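Local coordinates for protein MAU2 chromatid cohesion factor homolog (Saccharomyces cerevisiae, PDB 4XDN) that forms a complex with SCC2 that is required to load cohesin onto chromosomes and so takes part in sister chromatid cohesion, at residues A[214-219]-A[253-258]; A[297-302]-A[307-312]. One frame throughout, in Å; residues are numbered along the deposited sequence.

In the fold
Followed from the N terminus, the chain first meets itself at contact 1, where helix 212-228 packs on helix 250-266 and closes a loop that holds the short helices 234-241 and 245-248. After helix 272-291 it forms a two-stranded hairpin, and contact 2 closes its short connection, with four residues between the segments. The two loops follow in series, neither enclosing nor crossing the other. Their centres lie about 12 Å apart, and they touch directly: Ile-299 and Val-309 of the hairpin rest against Phe-216, and Leu-311 against Trp-255. The hairpin thus lies on the helix pair, and both contacts also meet the chain of another protein in the assembly.

Contact 1 of 2, residues A[214-219]-A[253-258]; sequences KWFLNL and YAWKLA
Two helices of the largely helical body of Scc4, 212-228 and 250-266, meet here through Leu-219, Phe-216 and Trp-255. Their short axes run in roughly the same direction, 35° apart, and come no closer than 10.5 Å, a spacing bridged by large side chains. The Trp-255 indole reaches across with CG anti to the backbone N (chi1 -172°), which brings one face of its six-membered ring against Leu-219. Leu-219 CB sits over that face, 3.9 Å from the centroid and 14° off the normal, a CH-pi contact. Its CD1 also meets the indole, at CE3, while CD2 turns to the next residue of the partner helix, 3.6 Å from Lys-256 CA and 3.8 Å from Lys-256 CB. Leu-219 therefore straddles two consecutive residues. Phe-216 comes to the rim of the indole instead: its CE1 is 3.8 Å from Trp-255 CZ3. No hydrogen bond spans the two segments; the pyrrole N-H of Trp-255 is taken up by Asn-223 OD1, further along helix 212-228, which holds the five-membered ring of the indole at NE1. The Lys-256 chain bends away from Leu-219, its CD passing over one face of the Tyr-253 ring, and its NZ forms a salt bridge with Glu-260 and a weak hydrogen bond to Tyr-253 OH. Phe-216 and Trp-255 also touch the chain of another protein in the assembly; Leu-240 of helix 234-241 touches Leu-219 and Lys-256, helix 272-291 packs against Leu-257, and hairpin 297-310 lies beside Phe-216, with Leu-311 just after it on Trp-255.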
# COMPACT_ATOMS: atom_id res chain seq x y z
N LYS A 214 22.79 3.59 -1.81
CA LYS A 214 22.47 2.21 -1.45
C LYS A 214 21.29 2.15 -0.48
O LYS A 214 20.38 1.35 -0.66
CB LYS A 214 23.67 1.51 -0.83
CG LYS A 214 23.35 0.10 -0.34
CD LYS A 214 24.58 -0.72 -0.02
CE LYS A 214 24.19 -2.14 0.34
NZ LYS A 214 25.35 -3.01 0.67
N TRP A 215 21.33 3.00 0.54
CA TRP A 215 20.26 3.04 1.53
C TRP A 215 18.94 3.46 0.91
O TRP A 215 17.88 3.01 1.33
CB TRP A 215 20.63 4.00 2.67
CG TRP A 215 21.43 3.35 3.76
CD1 TRP A 215 21.29 2.07 4.24
CD2 TRP A 215 22.51 3.93 4.51
NE1 TRP A 215 22.20 1.84 5.24
CE2 TRP A 215 22.97 2.96 5.42
CE3 TRP A 215 23.13 5.19 4.49
CZ2 TRP A 215 24.01 3.20 6.31
CZ3 TRP A 215 24.17 5.42 5.38
CH2 TRP A 215 24.60 4.44 6.27
N PHE A 216 18.99 4.31 -0.11
CA PHE A 216 17.79 4.68 -0.85
C PHE A 216 17.21 3.46 -1.56
O PHE A 216 16.02 3.19 -1.48
CB PHE A 216 18.08 5.78 -1.86
CG PHE A 216 17.03 5.91 -2.93
CD1 PHE A 216 15.78 6.42 -2.63
CD2 PHE A 216 17.29 5.50 -4.22
CE1 PHE A 216 14.81 6.52 -3.60
CE2 PHE A 216 16.32 5.60 -5.20
CZ PHE A 216 15.07 6.11 -4.89
N LEU A 217 18.07 2.74 -2.27
CA LEU A 217 17.65 1.56 -3.02
C LEU A 217 17.10 0.49 -2.09
O LEU A 217 16.16 -0.23 -2.44
CB LEU A 217 18.81 0.99 -3.83
CG LEU A 217 19.32 1.87 -4.97
CD1 LEU A 217 20.64 1.32 -5.47
CD2 LEU A 217 18.30 1.96 -6.09
N ASN A 218 17.68 0.38 -0.91
CA ASN A 218 17.24 -0.61 0.06
C ASN A 218 15.85 -0.26 0.59
O ASN A 218 15.06 -1.15 0.90
CB ASN A 218 18.24 -0.71 1.22
CG ASN A 218 17.86 -1.78 2.21
OD1 ASN A 218 17.96 -2.97 1.92
ND2 ASN A 218 17.42 -1.37 3.40
N LEU A 219 15.56 1.03 0.69
CA LEU A 219 14.23 1.49 1.09
C LEU A 219 13.21 1.13 0.02
O LEU A 219 12.10 0.70 0.33
CB LEU A 219 14.23 3.00 1.35
CG LEU A 219 14.97 3.46 2.60
CD1 LEU A 219 15.20 4.96 2.56
CD2 LEU A 219 14.20 3.08 3.85
N TYR A 253 15.06 9.56 5.61
CA TYR A 253 15.03 8.93 6.93
C TYR A 253 13.60 8.83 7.44
O TYR A 253 13.24 7.87 8.13
CB TYR A 253 15.89 9.70 7.93
CG TYR A 253 16.20 8.90 9.17
CD1 TYR A 253 17.23 7.97 9.19
CD2 TYR A 253 15.45 9.05 10.33
CE1 TYR A 253 17.52 7.23 10.32
CE2 TYR A 253 15.72 8.32 11.47
CZ TYR A 253 16.75 7.40 11.46
OH TYR A 253 17.03 6.67 12.58
N ALA A 254 12.77 9.82 7.11
CA ALA A 254 11.35 9.77 7.46
C ALA A 254 10.71 8.55 6.80
O ALA A 254 9.82 7.92 7.38
CB ALA A 254 10.65 11.04 7.04
N TRP A 255 11.17 8.24 5.60
CA TRP A 255 10.69 7.09 4.85
C TRP A 255 11.13 5.81 5.54
O TRP A 255 10.38 4.84 5.62
CB TRP A 255 11.21 7.14 3.41
CG TRP A 255 10.62 6.11 2.49
CD1 TRP A 255 9.51 5.35 2.71
CD2 TRP A 255 11.12 5.74 1.20
NE1 TRP A 255 9.29 4.52 1.64
CE2 TRP A 255 10.26 4.74 0.69
CE3 TRP A 255 12.20 6.15 0.42
CZ2 TRP A 255 10.45 4.15 -0.55
CZ3 TRP A 255 12.39 5.57 -0.82
CH2 TRP A 255 11.52 4.58 -1.29
N LYS A 256 12.37 5.81 6.04
CA LYS A 256 12.89 4.67 6.79
C LYS A 256 12.01 4.42 8.02
O LYS A 256 11.59 3.29 8.27
CB LYS A 256 14.34 4.93 7.22
CG LYS A 256 14.95 3.86 8.10
CD LYS A 256 15.53 4.47 9.37
CE LYS A 256 16.19 3.42 10.26
NZ LYS A 256 15.91 3.65 11.71
N LEU A 257 11.74 5.48 8.77
CA LEU A 257 10.93 5.38 9.98
C LEU A 257 9.52 4.90 9.66
O LEU A 257 8.95 4.08 10.39
CB LEU A 257 10.88 6.72 10.70
CG LEU A 257 12.21 7.21 11.28
CD1 LEU A 257 12.07 8.63 11.78
CD2 LEU A 257 12.70 6.29 12.39
N ALA A 258 8.95 5.41 8.57
CA ALA A 258 7.61 5.00 8.16
C ALA A 258 7.58 3.51 7.84
O ALA A 258 6.65 2.80 8.24
CB ALA A 258 7.16 5.80 6.95

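Contact 2 of 2, residues A[297-302]-A[307-312]; sequences CVIKIM and LKVELP
Ile-299 places CG1 anti to its carbonyl carbon (chi1 -62°) and extends to CD1, while Val-309 holds CG2 in the same relation to its own carbonyl carbon; the two branches meet obliquely, Ile-299 CD1 lying 3.8 Å from Val-309 CG2. Ile-301 CD1 likewise reaches Leu-307 CD1 at 3.7 Å. The backbones that carry these side chains are joined by four hydrogen bonds. Cys-297 and Val-309 exchange a pair, Cys-297 N to Val-309 O at 2.8 Å and Val-309 N to Cys-297 O, both in the carbonyl plane. Ile-299 and Leu-307 form the second pair; Leu-307 N to Ile-299 O measures 2.9 Å, its donor tilted 34° from the carbonyl plane. Between them Val-298 and Lys-308 make a non-hydrogen-bonded pair on the opposite face, CA to CA 4.3 Å. Cys-297, Ile-299, Leu-307 and Val-309 turn their side chains to the helices, where Phe-216, Trp-213 and Leu-252 pack on them. Lys-308, Val-309 and Glu-310 also pair antiparallel with a strand of another protein's chain, continuing the sheet across the interface. This is an antiparallel beta hairpin, with a classic bulge at Ile-301 and Met-302 facing Ile-305.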
# COMPACT_ATOMS: atom_id res chain seq x y z
N CYS A 297 13.90 15.55 -2.59
CA CYS A 297 15.17 15.01 -2.12
C CYS A 297 16.12 14.76 -3.30
O CYS A 297 15.79 14.00 -4.20
CB CYS A 297 14.96 13.72 -1.33
SG CYS A 297 16.47 12.83 -0.92
N VAL A 298 17.28 15.39 -3.27
CA VAL A 298 18.27 15.23 -4.34
C VAL A 298 19.40 14.30 -3.90
O VAL A 298 20.15 14.62 -2.98
CB VAL A 298 18.85 16.58 -4.78
CG1 VAL A 298 19.89 16.40 -5.89
CG2 VAL A 298 17.74 17.51 -5.25
N ILE A 299 19.50 13.16 -4.56
CA ILE A 299 20.58 12.21 -4.32
C ILE A 299 21.71 12.45 -5.31
O ILE A 299 21.60 12.09 -6.49
CB ILE A 299 20.10 10.75 -4.42
CG1 ILE A 299 19.03 10.47 -3.37
CG2 ILE A 299 21.28 9.79 -4.25
CD1 ILE A 299 18.35 9.13 -3.51
N LYS A 300 22.80 13.04 -4.84
CA LYS A 300 23.97 13.26 -5.68
C LYS A 300 24.83 12.01 -5.72
O LYS A 300 25.75 11.83 -4.92
CB LYS A 300 24.78 14.46 -5.16
CG LYS A 300 23.99 15.76 -5.17
CD LYS A 300 24.76 16.91 -4.54
CE LYS A 300 23.89 18.16 -4.44
NZ LYS A 300 24.64 19.33 -3.89
N ILE A 301 24.51 11.12 -6.66
CA ILE A 301 25.25 9.88 -6.86
C ILE A 301 26.69 10.18 -7.24
O ILE A 301 27.63 9.62 -6.68
CB ILE A 301 24.59 9.01 -7.95
CG1 ILE A 301 23.23 8.49 -7.45
CG2 ILE A 301 25.49 7.83 -8.33
CD1 ILE A 301 22.39 7.83 -8.52
N MET A 302 26.85 11.08 -8.20
CA MET A 302 28.16 11.50 -8.67
C MET A 302 28.09 12.96 -9.07
O MET A 302 27.00 13.50 -9.24
CB MET A 302 28.62 10.66 -9.86
CG MET A 302 29.81 9.76 -9.59
SD MET A 302 30.49 9.07 -11.10
CE MET A 302 31.54 10.41 -11.66
N LEU A 307 19.94 12.53 -8.78
CA LEU A 307 18.57 12.03 -8.86
C LEU A 307 17.68 12.76 -7.86
O LEU A 307 17.98 12.81 -6.67
CB LEU A 307 18.52 10.53 -8.60
CG LEU A 307 18.62 9.60 -9.81
CD1 LEU A 307 18.77 8.16 -9.36
CD2 LEU A 307 17.40 9.75 -10.69
N LYS A 308 16.57 13.32 -8.35
CA LYS A 308 15.59 13.96 -7.49
C LYS A 308 14.49 12.97 -7.10
O LYS A 308 13.90 12.33 -7.97
CB LYS A 308 14.99 15.19 -8.18
CG LYS A 308 13.92 15.90 -7.36
CD LYS A 308 13.57 17.25 -7.96
CE LYS A 308 12.39 17.89 -7.25
NZ LYS A 308 12.01 19.18 -7.89
N VAL A 309 14.23 12.86 -5.80
CA VAL A 309 13.21 11.95 -5.28
C VAL A 309 12.09 12.75 -4.62
O VAL A 309 12.33 13.60 -3.76
CB VAL A 309 13.81 10.96 -4.27
CG1 VAL A 309 12.73 10.00 -3.76
CG2 VAL A 309 14.96 10.19 -4.90
N GLU A 310 10.85 12.45 -5.03
CA GLU A 310 9.67 13.10 -4.48
C GLU A 310 8.73 12.08 -3.84
O GLU A 310 8.30 11.13 -4.49
CB GLU A 310 8.94 13.89 -5.56
CG GLU A 310 9.62 15.19 -5.95
CD GLU A 310 8.97 15.85 -7.15
OE1 GLU A 310 9.22 15.40 -8.29
OE2 GLU A 310 8.22 16.83 -6.96
N LEU A 311 8.45 12.28 -2.56
CA LEU A 311 7.48 11.48 -1.82
C LEU A 311 6.70 12.42 -0.90
O LEU A 311 6.96 12.48 0.30
CB LEU A 311 8.18 10.37 -1.02
CG LEU A 311 7.98 8.90 -1.39
CD1 LEU A 311 8.48 8.04 -0.24
CD2 LEU A 311 6.54 8.56 -1.72
N PRO A 312 5.76 13.19 -1.47
CA PRO A 312 5.12 14.28 -0.73
C PRO A 312 4.38 13.84 0.54
O PRO A 312 4.28 14.63 1.47
CB PRO A 312 4.15 14.88 -1.75
CG PRO A 312 3.93 13.82 -2.76
CD PRO A 312 5.21 13.06 -2.84